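Local structure of glycerol-3-phosphate dehydrogenase [NAD(P)+] (3K96) at residues Asp66-Glu71 with Leu87-Asp92; Trp40-Ala45 with Val55-Tyr60; Ile240-Thr245 with Glu324-Phe329; Cys212-Asn217 with Gly248-Val253. The protein probably catalyses the NAD(P)H-dependent reduction of dihydroxyacetone phosphate to sn-glycerol 3-phosphate, the key precursor for phospholipid synthesis. One frame throughout, in Å; residues are numbered along the deposited sequence.

Interaction 1: residues Asp66-Glu71 with Leu87-Asp92; sequences DEMQAE and LKAYCD. With EPE (4-(2-hydroxyethyl)-1-piperazine ethanesulfonic acid), chain C.
In the beta-alpha-beta unit made of strand 55-58, helix 62-71 and strand 87-90, Met68 and Gln69 of the helix meet Ala89 of the strand that follows. The helix and strand axes approach to 8.0 Å at 146°, so the two run roughly antiparallel. Ala89 points its methyl at the helix, where CB lies 3.9 Å from Met68 CB; the methionine chain, bent at its last torsion, brings CE back toward the same methyl. Met68 also packs on Phe83 and Ala37.

Gln69 makes the polar half. Its chain is extended beyond CG, which carries the amide across to the strand, and NE2 donates to Ala89 O at 3.1 Å. The N-H points almost straight at the oxygen (171°) and the acceptor lies in the glutamine amide plane, yet the donor sits 42° above the carbonyl plane. Strand 87-90 is an edge strand of the Rossmann-type sheet within this chain, and beyond its end the backbone binds the sulfonate of a HEPES molecule. Cys91 N donates to O3S at 2.9 Å and Asp92 N to O1S at 3.0 Å, with Gln69 NE2 adding a weak bond to O3S. The Tyr90 ring lies obliquely against the ethyl arm of the ligand, with CD2 3.2 Å from C10. Asp92 is also the N-cap of helix 93-97, its OD2 accepting from Ala95 N.

Interaction 2: residues Trp40-Ala45 with Val55-Tyr60; sequences WGTALA and VRLWSY
Apolar contacts carry most of this junction, with Ala45 of the helix set against Val55 and Leu57 of the strand. Ala45 CB points at the strand and lies 4.0 Å from Val55 CG1; the valine rotation (chi1 -179°) gives CG1 to this methyl and CG2 to the alanine carbonyl. Ala45 CB is also 4.4 Å from Leu57 CD1, so one methyl meets both inward-pointing strand residues. Between them Arg56 turns the other way, as the alternation of a strand requires.

The two segments belong to the beta-alpha-beta unit of strand 32-35, helix 39-49 and strand 55-58, the opening unit of a Rossmann-type nucleotide-binding fold. The short axes are nearly antiparallel, at 171°, and come within 9.4 Å. Gly41 fits the last glycine of a GxGxxG pattern, and its neighbour Trp40 is a predicted NADPH-binding residue.

Contacts between polar atoms and methyls form a second group. The other branch of Val55, CG2, lies 3.9 Å from Ala45 O, while Leu57 CD1 comes 4.2 Å from Gly41 O. Leu57 splits its two methyls: CD2 reaches Thr42 OG1 at 3.8 Å, the two side chains crossing at about a right angle.

No hydrogen bond joins helix and strand here. Thr42 OG1 is instead bonded to Gly38 O, one turn back along the chain, and to Asn74 ND2. Leu87 of strand 87-90 and Ile34 of strand 32-35 also pack against Ala45, Val55 and Leu57.

Interaction 3: residues Ile240-Thr245 with Glu324-Phe329; sequences ITRGLT and EMPLTF
Arg242 leaves its helix with CG beside the backbone N (chi1 -70°) and then bends at chi3 (63°), a course that brings its guanidinium over to Pro326 and Leu327 at the start of the other helix. Leu327 likewise has CG anti to its carbonyl carbon (chi1 -79°), and its fork faces helix 233-253.

The two methyls of that fork have different partners. CD1 lies 4.0 Å from Arg242 CB and also stands 4.2 Å above one face of the guanidinium, offset toward the rim of the group. Leu327 CD2 lies against the backbone of Gly243, 4.1 Å from Gly243 N, and the CA atoms of Gly243 and Leu327 are 6.7 Å apart. Pro326 meets the end of the arginine: NH1 lies 3.3 Å from Pro326 CG, oblique to the guanidinium plane, with the two side chains crossing at about a right angle.

No hydrogen bond spans the two segments. Arg242 NH1 and Glu324 OE2 remain 5.5 Å apart, near enough only for a probable long-range attraction. Polar ties come from the next turn of helix 233-253, where Glu246 accepts from Leu327 N through OE2 and pairs with Thr328 OG1 through OE1. Glu246 thus binds one backbone N-H in the first turn of helix 326-336 and a hydroxyl beside it, a side-chain link from another helix to a helix N terminus, joining helices 233-253 and 326-336 of the all-helical C-terminal domain.

Interaction 4: residues Cys212-Asn217 with Gly248-Val253; sequences CGSVKN and GRLVSV
Leu250, Val251 and Cys212 bury the most surface in this helix-helix contact, with Val215 completing the set. Leu250 points at helix 206-228 and extends with CG anti to its backbone N (chi1 -178°), so that CD2 arrives 3.6 Å from Val215 CG2. The two side chains slide past each other in opposite directions rather than meeting end on. The same CD2 passes the hydroxyl of Ser214 at a looser 4.4 Å from OG, and that hydroxyl is hydrogen-bonded to Leu211 O within its own helix.

Val251 brings its CG2 branch to Cys212 SG at 3.9 Å. Their CA atoms, 7.0 Å apart, are the nearest pair between the segments. The short axes run at 157° and stay 10.0 Å apart, a spacing bridged by these side chains, with 139 Å² buried in all. Leu211 adds to the seam, touching both Leu250 and Val251, and Ile323 packs on Leu250 as well.

Directly after Val215 comes Lys216, the predicted proton acceptor. Its NZ is hydrogen-bonded to Thr273 OG1 and, weakly, to Asn217 OD1, and forms a long, weak ion pair with Asp269. Across the two segments the contact is made by methyls, one sulfur and one hydroxyl without a hydrogen bond, which implies that dispersion and burial hold this side of helix 206-228, while Lys216 directs its side chain away from the seam.

From the N terminus, interaction 2 closes the short loop between helix 39-49 and strand 55-58; interaction 1 follows in series, closing the longer connection from helix 62-71 to strand 87-90. Strands 55-58 and 87-90 are sheet neighbours, joined by probable hydrogen bonds Lys88 O to Leu57 N and Tyr90 N to Leu57 O. The C-terminal pair crosses instead: 240-245 of interaction 3 falls between the segments of interaction 4, while 324-329 lies beyond both. They share helix 233-253 and meet where Arg249 NH2 probably bonds Glu324 O. Interactions 2 and 4, in different domains, approach to about 9 Å between nearest atoms.

Interaction 1: residues Asp66-Glu71 with Leu87-Asp92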
loop_
_atom_site.group_PDB
_atom_site.type_symbol
_atom_site.label_atom_id
_atom_site.label_comp_id
_atom_site.label_asym_id
_atom_site.label_seq_id
_atom_site.Cartn_x
_atom_site.Cartn_y
_atom_site.Cartn_z
ATOM N N ASP A 66 27.565 27.066 -7.778
ATOM C CA ASP A 66 29.033 27.149 -7.648
ATOM C C ASP A 66 29.603 25.806 -7.155
ATOM O O ASP A 66 30.597 25.288 -7.696
ATOM C CB ASP A 66 29.407 28.283 -6.687
ATOM C CG ASP A 66 29.147 29.648 -7.282
ATOM O OD1 ASP A 66 29.311 29.787 -8.520
ATOM O OD2 ASP A 66 28.802 30.585 -6.528
ATOM N N GLU A 67 28.946 25.239 -6.143
ATOM C CA GLU A 67 29.333 23.947 -5.595
ATOM C C GLU A 67 29.305 22.864 -6.666
ATOM O O GLU A 67 30.265 22.121 -6.812
ATOM C CB GLU A 67 28.404 23.560 -4.446
ATOM C CG GLU A 67 28.534 24.461 -3.240
ATOM C CD GLU A 67 27.453 24.214 -2.204
ATOM O OE1 GLU A 67 26.763 23.167 -2.280
ATOM O OE2 GLU A 67 27.289 25.077 -1.314
ATOM N N MET A 68 28.206 22.781 -7.417
ATOM C CA MET A 68 28.094 21.782 -8.483
ATOM C C MET A 68 29.088 21.998 -9.636
ATOM O O MET A 68 29.641 21.041 -10.173
ATOM C CB MET A 68 26.650 21.732 -9.011
ATOM C CG MET A 68 25.674 21.183 -7.976
ATOM S SD MET A 68 23.972 20.970 -8.534
ATOM C CE MET A 68 23.384 22.672 -8.496
ATOM N N GLN A 69 29.296 23.246 -10.033
ATOM C CA GLN A 69 30.239 23.541 -11.123
ATOM C C GLN A 69 31.648 23.139 -10.711
ATOM O O GLN A 69 32.348 22.473 -11.463
ATOM C CB GLN A 69 30.167 25.015 -11.536
ATOM C CG GLN A 69 28.852 25.374 -12.235
ATOM C CD GLN A 69 28.797 26.814 -12.725
ATOM O OE1 GLN A 69 29.592 27.646 -12.311
ATOM N NE2 GLN A 69 27.850 27.107 -13.619
ATOM N N ALA A 70 32.030 23.481 -9.484
ATOM C CA ALA A 70 33.347 23.137 -8.973
ATOM C C ALA A 70 33.521 21.634 -8.778
ATOM O O ALA A 70 34.526 21.073 -9.183
ATOM C CB ALA A 70 33.608 23.852 -7.651
ATOM N N GLU A 71 32.524 20.971 -8.205
ATOM C CA GLU A 71 32.663 19.548 -7.843
ATOM C C GLU A 71 32.170 18.487 -8.824
ATOM O O GLU A 71 32.611 17.349 -8.765
ATOM C CB GLU A 71 31.985 19.358 -6.503
ATOM C CG GLU A 71 32.585 20.268 -5.459
ATOM C CD GLU A 71 31.739 20.385 -4.234
ATOM O OE1 GLU A 71 30.671 19.745 -4.172
ATOM O OE2 GLU A 71 32.135 21.142 -3.329
ATOM N N LEU A 87 25.798 16.709 -18.433
ATOM C CA LEU A 87 24.995 17.367 -17.416
ATOM C C LEU A 87 25.745 18.566 -16.857
ATOM O O LEU A 87 26.829 18.414 -16.288
ATOM C CB LEU A 87 24.653 16.384 -16.297
ATOM C CG LEU A 87 23.964 16.901 -15.035
ATOM C CD1 LEU A 87 22.780 17.788 -15.311
ATOM C CD2 LEU A 87 23.553 15.692 -14.185
ATOM N N LYS A 88 25.147 19.747 -17.009
ATOM C CA LYS A 88 25.748 21.005 -16.559
ATOM C C LYS A 88 24.793 21.825 -15.718
ATOM O O LYS A 88 23.629 21.978 -16.065
ATOM C CB LYS A 88 26.156 21.861 -17.777
ATOM C CG LYS A 88 27.167 21.207 -18.726
ATOM C CD LYS A 88 28.478 20.915 -18.015
ATOM C CE LYS A 88 29.509 20.327 -18.962
ATOM N NZ LYS A 88 30.719 19.882 -18.196
ATOM N N ALA A 89 25.304 22.372 -14.620
ATOM C CA ALA A 89 24.528 23.233 -13.739
ATOM C C ALA A 89 24.630 24.696 -14.206
ATOM O O ALA A 89 25.680 25.138 -14.646
ATOM C CB ALA A 89 25.026 23.103 -12.283
ATOM N N TYR A 90 23.523 25.423 -14.114
ATOM C CA TYR A 90 23.445 26.831 -14.480
ATOM C C TYR A 90 22.825 27.551 -13.305
ATOM O O TYR A 90 21.951 26.988 -12.635
ATOM C CB TYR A 90 22.507 27.008 -15.677
ATOM C CG TYR A 90 23.080 26.613 -17.002
ATOM C CD1 TYR A 90 23.433 25.307 -17.269
ATOM C CD2 TYR A 90 23.247 27.556 -18.009
ATOM C CE1 TYR A 90 23.969 24.951 -18.481
ATOM C CE2 TYR A 90 23.767 27.207 -19.229
ATOM C CZ TYR A 90 24.128 25.909 -19.457
ATOM O OH TYR A 90 24.638 25.570 -20.675
ATOM N N CYS A 91 23.256 28.778 -13.022
ATOM C CA CYS A 91 22.600 29.529 -11.946
ATOM C C CYS A 91 21.707 30.616 -12.524
ATOM O O CYS A 91 20.914 31.199 -11.804
ATOM C CB CYS A 91 23.580 30.141 -10.958
ATOM S SG CYS A 91 24.464 31.539 -11.597
ATOM N N ASP A 92 21.823 30.879 -13.822
ATOM C CA ASP A 92 20.997 31.904 -14.462
ATOM C C ASP A 92 19.824 31.267 -15.205
ATOM O O ASP A 92 20.010 30.470 -16.124
ATOM C CB ASP A 92 21.833 32.753 -15.435
ATOM C CG ASP A 92 21.003 33.861 -16.116
ATOM O OD1 ASP A 92 20.279 34.600 -15.410
ATOM O OD2 ASP A 92 21.085 33.994 -17.355
HETATM N N1 EPE C . 27.903 27.862 -18.096
HETATM C C2 EPE C . 28.980 28.447 -18.912
HETATM C C3 EPE C . 29.364 27.488 -20.035
HETATM N N4 EPE C . 29.774 26.188 -19.529
HETATM C C5 EPE C . 28.737 25.622 -18.667
HETATM C C6 EPE C . 28.345 26.571 -17.536
HETATM C C7 EPE C . 30.054 25.303 -20.647
HETATM C C8 EPE C . 31.075 24.230 -20.298
HETATM O O8 EPE C . 31.019 23.227 -21.283
HETATM C C9 EPE C . 27.514 28.792 -17.022
HETATM C C10 EPE C . 25.994 28.852 -16.944
HETATM S S EPE C . 25.417 30.002 -15.673
HETATM O O1S EPE C . 23.977 30.227 -15.744
HETATM O O2S EPE C . 26.094 31.272 -15.898
HETATM O O3S EPE C . 25.764 29.454 -14.367
#

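Interaction 2: residues Trp40-Ala45 with Val55-Tyr60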
loop_
_atom_site.group_PDB
_atom_site.type_symbol
_atom_site.label_atom_id
_atom_site.label_comp_id
_atom_site.label_asym_id
_atom_site.label_seq_id
_atom_site.Cartn_x
_atom_site.Cartn_y
_atom_site.Cartn_z
ATOM N N TRP A 40 15.338 14.860 -6.311
ATOM C CA TRP A 40 14.563 14.337 -7.417
ATOM C C TRP A 40 14.947 15.002 -8.741
ATOM O O TRP A 40 15.180 14.311 -9.729
ATOM C CB TRP A 40 13.061 14.418 -7.102
ATOM C CG TRP A 40 12.129 13.795 -8.135
ATOM C CD1 TRP A 40 10.941 14.322 -8.576
ATOM C CD2 TRP A 40 12.310 12.567 -8.865
ATOM N NE1 TRP A 40 10.374 13.501 -9.520
ATOM C CE2 TRP A 40 11.187 12.412 -9.711
ATOM C CE3 TRP A 40 13.288 11.572 -8.866
ATOM C CZ2 TRP A 40 11.029 11.317 -10.548
ATOM C CZ3 TRP A 40 13.134 10.496 -9.714
ATOM C CH2 TRP A 40 12.019 10.375 -10.545
ATOM N N GLY A 41 15.014 16.324 -8.769
ATOM C CA GLY A 41 15.432 17.018 -10.016
ATOM C C GLY A 41 16.766 16.537 -10.537
ATOM O O GLY A 41 16.945 16.310 -11.740
ATOM N N THR A 42 17.708 16.338 -9.614
ATOM C CA THR A 42 19.044 15.900 -9.967
ATOM C C THR A 42 19.041 14.447 -10.454
ATOM O O THR A 42 19.768 14.108 -11.384
ATOM C CB THR A 42 20.013 16.049 -8.786
ATOM O OG1 THR A 42 20.008 17.403 -8.317
ATOM C CG2 THR A 42 21.433 15.661 -9.196
ATOM N N ALA A 43 18.233 13.593 -9.821
ATOM C CA ALA A 43 18.130 12.190 -10.220
ATOM C C ALA A 43 17.571 12.092 -11.653
ATOM O O ALA A 43 18.046 11.312 -12.460
ATOM C CB ALA A 43 17.234 11.400 -9.230
ATOM N N LEU A 44 16.547 12.871 -11.945
ATOM C CA LEU A 44 15.978 12.903 -13.304
ATOM C C LEU A 44 17.048 13.386 -14.302
ATOM O O LEU A 44 17.154 12.876 -15.430
ATOM C CB LEU A 44 14.751 13.811 -13.346
ATOM C CG LEU A 44 13.465 13.202 -12.790
ATOM C CD1 LEU A 44 12.448 14.289 -12.447
ATOM C CD2 LEU A 44 12.915 12.153 -13.763
ATOM N N ALA A 45 17.843 14.360 -13.881
ATOM C CA ALA A 45 18.905 14.896 -14.739
ATOM C C ALA A 45 19.928 13.820 -15.049
ATOM O O ALA A 45 20.466 13.768 -16.166
ATOM C CB ALA A 45 19.568 16.133 -14.085
ATOM N N VAL A 55 21.802 17.947 -20.803
ATOM C CA VAL A 55 20.919 18.417 -19.781
ATOM C C VAL A 55 21.469 19.617 -19.055
ATOM O O VAL A 55 22.652 19.652 -18.707
ATOM C CB VAL A 55 20.667 17.314 -18.707
ATOM C CG1 VAL A 55 19.708 17.837 -17.650
ATOM C CG2 VAL A 55 20.133 16.047 -19.354
ATOM N N ARG A 56 20.600 20.589 -18.802
ATOM C CA ARG A 56 20.957 21.778 -18.049
ATOM C C ARG A 56 20.133 21.779 -16.758
ATOM O O ARG A 56 18.898 21.797 -16.792
ATOM C CB ARG A 56 20.668 23.047 -18.838
ATOM C CG ARG A 56 21.451 23.169 -20.118
ATOM C CD ARG A 56 21.055 24.439 -20.841
ATOM N NE ARG A 56 21.693 24.554 -22.145
ATOM C CZ ARG A 56 21.539 25.583 -22.972
ATOM N NH1 ARG A 56 20.750 26.603 -22.644
ATOM N NH2 ARG A 56 22.182 25.588 -24.135
ATOM N N LEU A 57 20.832 21.792 -15.636
ATOM C CA LEU A 57 20.211 21.772 -14.334
ATOM C C LEU A 57 20.366 23.116 -13.655
ATOM O O LEU A 57 21.479 23.560 -13.417
ATOM C CB LEU A 57 20.884 20.688 -13.483
ATOM C CG LEU A 57 20.324 20.454 -12.085
ATOM C CD1 LEU A 57 18.872 19.998 -12.175
ATOM C CD2 LEU A 57 21.190 19.423 -11.352
ATOM N N TRP A 58 19.256 23.744 -13.314
ATOM C CA TRP A 58 19.252 25.054 -12.665
ATOM C C TRP A 58 18.771 24.975 -11.224
ATOM O O TRP A 58 17.864 24.207 -10.887
ATOM C CB TRP A 58 18.329 25.994 -13.431
ATOM C CG TRP A 58 18.109 27.367 -12.822
ATOM C CD1 TRP A 58 18.917 28.469 -12.961
ATOM C CD2 TRP A 58 16.979 27.799 -12.047
ATOM N NE1 TRP A 58 18.376 29.543 -12.294
ATOM C CE2 TRP A 58 17.186 29.163 -11.728
ATOM C CE3 TRP A 58 15.812 27.162 -11.580
ATOM C CZ2 TRP A 58 16.276 29.901 -10.966
ATOM C CZ3 TRP A 58 14.902 27.896 -10.833
ATOM C CH2 TRP A 58 15.143 29.258 -10.529
ATOM N N SER A 59 19.398 25.784 -10.386
ATOM C CA SER A 59 19.033 25.896 -9.002
ATOM C C SER A 59 18.929 27.362 -8.664
ATOM O O SER A 59 19.761 28.160 -9.114
ATOM C CB SER A 59 20.112 25.271 -8.118
ATOM O OG SER A 59 19.798 25.459 -6.748
ATOM N N TYR A 60 17.932 27.719 -7.859
ATOM C CA TYR A 60 17.771 29.111 -7.415
ATOM C C TYR A 60 18.671 29.481 -6.211
ATOM O O TYR A 60 18.823 30.665 -5.898
ATOM C CB TYR A 60 16.300 29.456 -7.141
ATOM C CG TYR A 60 15.528 28.476 -6.273
ATOM C CD1 TYR A 60 15.566 28.563 -4.894
ATOM C CD2 TYR A 60 14.719 27.496 -6.851
ATOM C CE1 TYR A 60 14.847 27.687 -4.106
ATOM C CE2 TYR A 60 14.002 26.612 -6.077
ATOM C CZ TYR A 60 14.063 26.710 -4.704
ATOM O OH TYR A 60 13.345 25.834 -3.919
#

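Interaction 3: residues Ile240-Thr245 with Glu324-Phe329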
loop_
_atom_site.group_PDB
_atom_site.type_symbol
_atom_site.label_atom_id
_atom_site.label_comp_id
_atom_site.label_asym_id
_atom_site.label_seq_id
_atom_site.Cartn_x
_atom_site.Cartn_y
_atom_site.Cartn_z
ATOM N N ILE A 240 -3.870 3.990 5.620
ATOM C CA ILE A 240 -3.538 4.100 4.186
ATOM C C ILE A 240 -4.822 3.855 3.365
ATOM O O ILE A 240 -5.135 4.578 2.411
ATOM C CB ILE A 240 -2.412 3.117 3.793
ATOM C CG1 ILE A 240 -1.080 3.589 4.402
ATOM C CG2 ILE A 240 -2.293 3.019 2.281
ATOM C CD1 ILE A 240 0.138 2.569 4.250
ATOM N N THR A 241 -5.597 2.855 3.777
ATOM C CA THR A 241 -6.826 2.542 3.097
ATOM C C THR A 241 -7.767 3.751 3.157
ATOM O O THR A 241 -8.353 4.130 2.146
ATOM C CB THR A 241 -7.483 1.298 3.698
ATOM O OG1 THR A 241 -6.588 0.183 3.589
ATOM C CG2 THR A 241 -8.774 0.981 2.990
ATOM N N ARG A 242 -7.918 4.360 4.329
ATOM C CA ARG A 242 -8.789 5.539 4.443
ATOM C C ARG A 242 -8.232 6.702 3.654
ATOM O O ARG A 242 -8.972 7.493 3.092
ATOM C CB ARG A 242 -8.979 5.988 5.884
ATOM C CG ARG A 242 -9.803 5.048 6.717
ATOM C CD ARG A 242 -10.449 5.832 7.842
ATOM N NE ARG A 242 -11.362 6.847 7.292
ATOM C CZ ARG A 242 -11.990 7.766 8.020
ATOM N NH1 ARG A 242 -12.790 8.644 7.421
ATOM N NH2 ARG A 242 -11.815 7.818 9.348
ATOM N N GLY A 243 -6.920 6.812 3.634
ATOM C CA GLY A 243 -6.277 7.857 2.887
ATOM C C GLY A 243 -6.636 7.807 1.420
ATOM O O GLY A 243 -6.968 8.822 0.829
ATOM N N LEU A 244 -6.566 6.618 0.834
ATOM C CA LEU A 244 -6.868 6.455 -0.581
ATOM C C LEU A 244 -8.329 6.861 -0.842
ATOM O O LEU A 244 -8.640 7.451 -1.880
ATOM C CB LEU A 244 -6.586 5.022 -1.061
ATOM C CG LEU A 244 -6.443 4.901 -2.582
ATOM C CD1 LEU A 244 -5.118 5.583 -3.007
ATOM C CD2 LEU A 244 -6.466 3.469 -3.096
ATOM N N THR A 245 -9.228 6.566 0.100
ATOM C CA THR A 245 -10.637 6.970 -0.060
ATOM C C THR A 245 -10.808 8.490 -0.201
ATOM O O THR A 245 -11.554 8.958 -1.076
ATOM C CB THR A 245 -11.510 6.439 1.110
ATOM O OG1 THR A 245 -11.447 5.004 1.126
ATOM C CG2 THR A 245 -12.967 6.885 0.966
ATOM N N GLU A 324 -15.164 16.408 1.769
ATOM C CA GLU A 324 -14.828 15.767 3.013
ATOM C C GLU A 324 -13.517 14.989 2.905
ATOM O O GLU A 324 -13.408 14.051 2.118
ATOM C CB GLU A 324 -15.914 14.792 3.437
ATOM C CG GLU A 324 -15.592 14.220 4.828
ATOM C CD GLU A 324 -16.505 13.089 5.260
ATOM O OE1 GLU A 324 -17.328 12.629 4.436
ATOM O OE2 GLU A 324 -16.379 12.655 6.429
ATOM N N MET A 325 -12.540 15.371 3.720
ATOM C CA MET A 325 -11.238 14.719 3.735
ATOM C C MET A 325 -10.810 14.677 5.185
ATOM O O MET A 325 -10.098 15.565 5.642
ATOM C CB MET A 325 -10.229 15.527 2.894
ATOM C CG MET A 325 -10.706 15.798 1.485
ATOM S SD MET A 325 -9.386 16.486 0.462
ATOM C CE MET A 325 -8.270 15.067 0.434
ATOM N N PRO A 326 -11.264 13.642 5.917
ATOM C CA PRO A 326 -11.025 13.507 7.360
ATOM C C PRO A 326 -9.578 13.448 7.796
ATOM O O PRO A 326 -9.238 14.092 8.789
ATOM C CB PRO A 326 -11.760 12.204 7.755
ATOM C CG PRO A 326 -12.543 11.765 6.544
ATOM C CD PRO A 326 -12.151 12.599 5.366
ATOM N N LEU A 327 -8.732 12.675 7.115
ATOM C CA LEU A 327 -7.327 12.628 7.513
ATOM C C LEU A 327 -6.660 13.988 7.339
ATOM O O LEU A 327 -5.954 14.453 8.238
ATOM C CB LEU A 327 -6.511 11.533 6.814
ATOM C CG LEU A 327 -6.690 10.121 7.397
ATOM C CD1 LEU A 327 -8.116 9.616 7.223
ATOM C CD2 LEU A 327 -5.685 9.137 6.792
ATOM N N THR A 328 -6.898 14.622 6.198
ATOM C CA THR A 328 -6.299 15.930 5.903
ATOM C C THR A 328 -6.742 16.964 6.923
ATOM O O THR A 328 -5.949 17.768 7.373
ATOM C CB THR A 328 -6.706 16.405 4.506
ATOM O OG1 THR A 328 -6.246 15.443 3.543
ATOM C CG2 THR A 328 -6.142 17.789 4.225
ATOM N N PHE A 329 -8.016 16.921 7.299
ATOM C CA PHE A 329 -8.522 17.865 8.275
ATOM C C PHE A 329 -7.923 17.649 9.654
ATOM O O PHE A 329 -7.627 18.623 10.341
ATOM C CB PHE A 329 -10.045 17.849 8.317
ATOM C CG PHE A 329 -10.670 18.608 7.197
ATOM C CD1 PHE A 329 -11.637 19.572 7.447
ATOM C CD2 PHE A 329 -10.237 18.417 5.879
ATOM C CE1 PHE A 329 -12.202 20.300 6.391
ATOM C CE2 PHE A 329 -10.790 19.128 4.840
ATOM C CZ PHE A 329 -11.778 20.075 5.092
#

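Interaction 4: residues Cys212-Asn217 with Gly248-Val253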
loop_
_atom_site.group_PDB
_atom_site.type_symbol
_atom_site.label_atom_id
_atom_site.label_comp_id
_atom_site.label_asym_id
_atom_site.label_seq_id
_atom_site.Cartn_x
_atom_site.Cartn_y
_atom_site.Cartn_z
ATOM N N CYS A 212 -3.615 13.277 -6.812
ATOM C CA CYS A 212 -3.087 12.165 -6.015
ATOM C C CYS A 212 -1.787 12.591 -5.386
ATOM O O CYS A 212 -1.545 12.364 -4.199
ATOM C CB CYS A 212 -2.848 10.924 -6.881
ATOM S SG CYS A 212 -4.323 10.025 -7.260
ATOM N N GLY A 213 -0.926 13.200 -6.203
ATOM C CA GLY A 213 0.357 13.660 -5.722
ATOM C C GLY A 213 0.241 14.779 -4.707
ATOM O O GLY A 213 1.119 14.955 -3.885
ATOM N N SER A 214 -0.836 15.542 -4.738
ATOM C CA SER A 214 -0.931 16.670 -3.818
ATOM C C SER A 214 -1.452 16.242 -2.434
ATOM O O SER A 214 -1.457 17.037 -1.506
ATOM C CB SER A 214 -1.841 17.758 -4.403
ATOM O OG SER A 214 -3.210 17.356 -4.355
ATOM N N VAL A 215 -1.885 14.996 -2.316
ATOM C CA VAL A 215 -2.408 14.484 -1.049
ATOM C C VAL A 215 -1.504 13.447 -0.357
ATOM O O VAL A 215 -1.551 13.309 0.848
ATOM C CB VAL A 215 -3.776 13.860 -1.274
ATOM C CG1 VAL A 215 -4.330 13.264 0.024
ATOM C CG2 VAL A 215 -4.739 14.913 -1.813
ATOM N N LYS A 216 -0.648 12.751 -1.103
ATOM C CA LYS A 216 0.123 11.664 -0.508
ATOM C C LYS A 216 1.012 12.043 0.679
ATOM O O LYS A 216 1.142 11.252 1.604
ATOM C CB LYS A 216 0.984 10.955 -1.533
ATOM C CG LYS A 216 2.034 11.846 -2.132
ATOM C CD LYS A 216 3.305 11.123 -2.191
ATOM C CE LYS A 216 4.433 12.030 -2.602
ATOM N NZ LYS A 216 5.696 11.413 -2.086
ATOM N N ASN A 217 1.626 13.228 0.657
ATOM C CA ASN A 217 2.498 13.641 1.756
ATOM C C ASN A 217 1.745 14.000 3.021
ATOM O O ASN A 217 2.294 13.929 4.103
ATOM C CB ASN A 217 3.375 14.805 1.359
ATOM C CG ASN A 217 4.473 14.404 0.406
ATOM O OD1 ASN A 217 4.932 13.251 0.389
ATOM N ND2 ASN A 217 4.933 15.362 -0.370
ATOM N N GLY A 248 -9.371 9.669 -3.430
ATOM C CA GLY A 248 -10.307 9.351 -4.518
ATOM C C GLY A 248 -11.444 10.356 -4.637
ATOM O O GLY A 248 -11.867 10.712 -5.752
ATOM N N ARG A 249 -11.928 10.832 -3.490
ATOM C CA ARG A 249 -13.006 11.816 -3.461
ATOM C C ARG A 249 -12.560 13.133 -4.116
ATOM O O ARG A 249 -13.280 13.727 -4.924
ATOM C CB ARG A 249 -13.466 12.057 -2.019
ATOM C CG ARG A 249 -14.715 12.896 -1.930
ATOM C CD ARG A 249 -15.319 12.951 -0.496
ATOM N NE ARG A 249 -15.660 11.624 0.012
ATOM C CZ ARG A 249 -15.016 10.978 0.978
ATOM N NH1 ARG A 249 -15.430 9.769 1.332
ATOM N NH2 ARG A 249 -13.988 11.531 1.614
ATOM N N LEU A 250 -11.377 13.587 -3.753
ATOM C CA LEU A 250 -10.824 14.786 -4.316
ATOM C C LEU A 250 -10.630 14.627 -5.837
ATOM O O LEU A 250 -11.018 15.500 -6.625
ATOM C CB LEU A 250 -9.494 15.093 -3.655
ATOM C CG LEU A 250 -8.804 16.374 -4.134
ATOM C CD1 LEU A 250 -9.679 17.572 -3.826
ATOM C CD2 LEU A 250 -7.418 16.524 -3.496
ATOM N N VAL A 251 -10.038 13.511 -6.234
ATOM C CA VAL A 251 -9.820 13.211 -7.626
ATOM C C VAL A 251 -11.170 13.206 -8.360
ATOM O O VAL A 251 -11.336 13.860 -9.414
ATOM C CB VAL A 251 -9.125 11.834 -7.777
ATOM C CG1 VAL A 251 -9.187 11.325 -9.226
ATOM C CG2 VAL A 251 -7.698 11.919 -7.271
ATOM N N SER A 252 -12.150 12.526 -7.768
ATOM C CA SER A 252 -13.460 12.398 -8.394
ATOM C C SER A 252 -14.139 13.718 -8.633
ATOM O O SER A 252 -14.685 13.942 -9.711
ATOM C CB SER A 252 -14.384 11.498 -7.572
ATOM O OG SER A 252 -15.572 11.264 -8.312
ATOM N N VAL A 253 -14.097 14.592 -7.634
ATOM C CA VAL A 253 -14.700 15.914 -7.716
ATOM C C VAL A 253 -14.075 16.806 -8.804
ATOM O O VAL A 253 -14.749 17.706 -9.344
ATOM C CB VAL A 253 -14.621 16.633 -6.361
ATOM C CG1 VAL A 253 -14.943 18.108 -6.518
ATOM C CG2 VAL A 253 -15.544 15.959 -5.348
#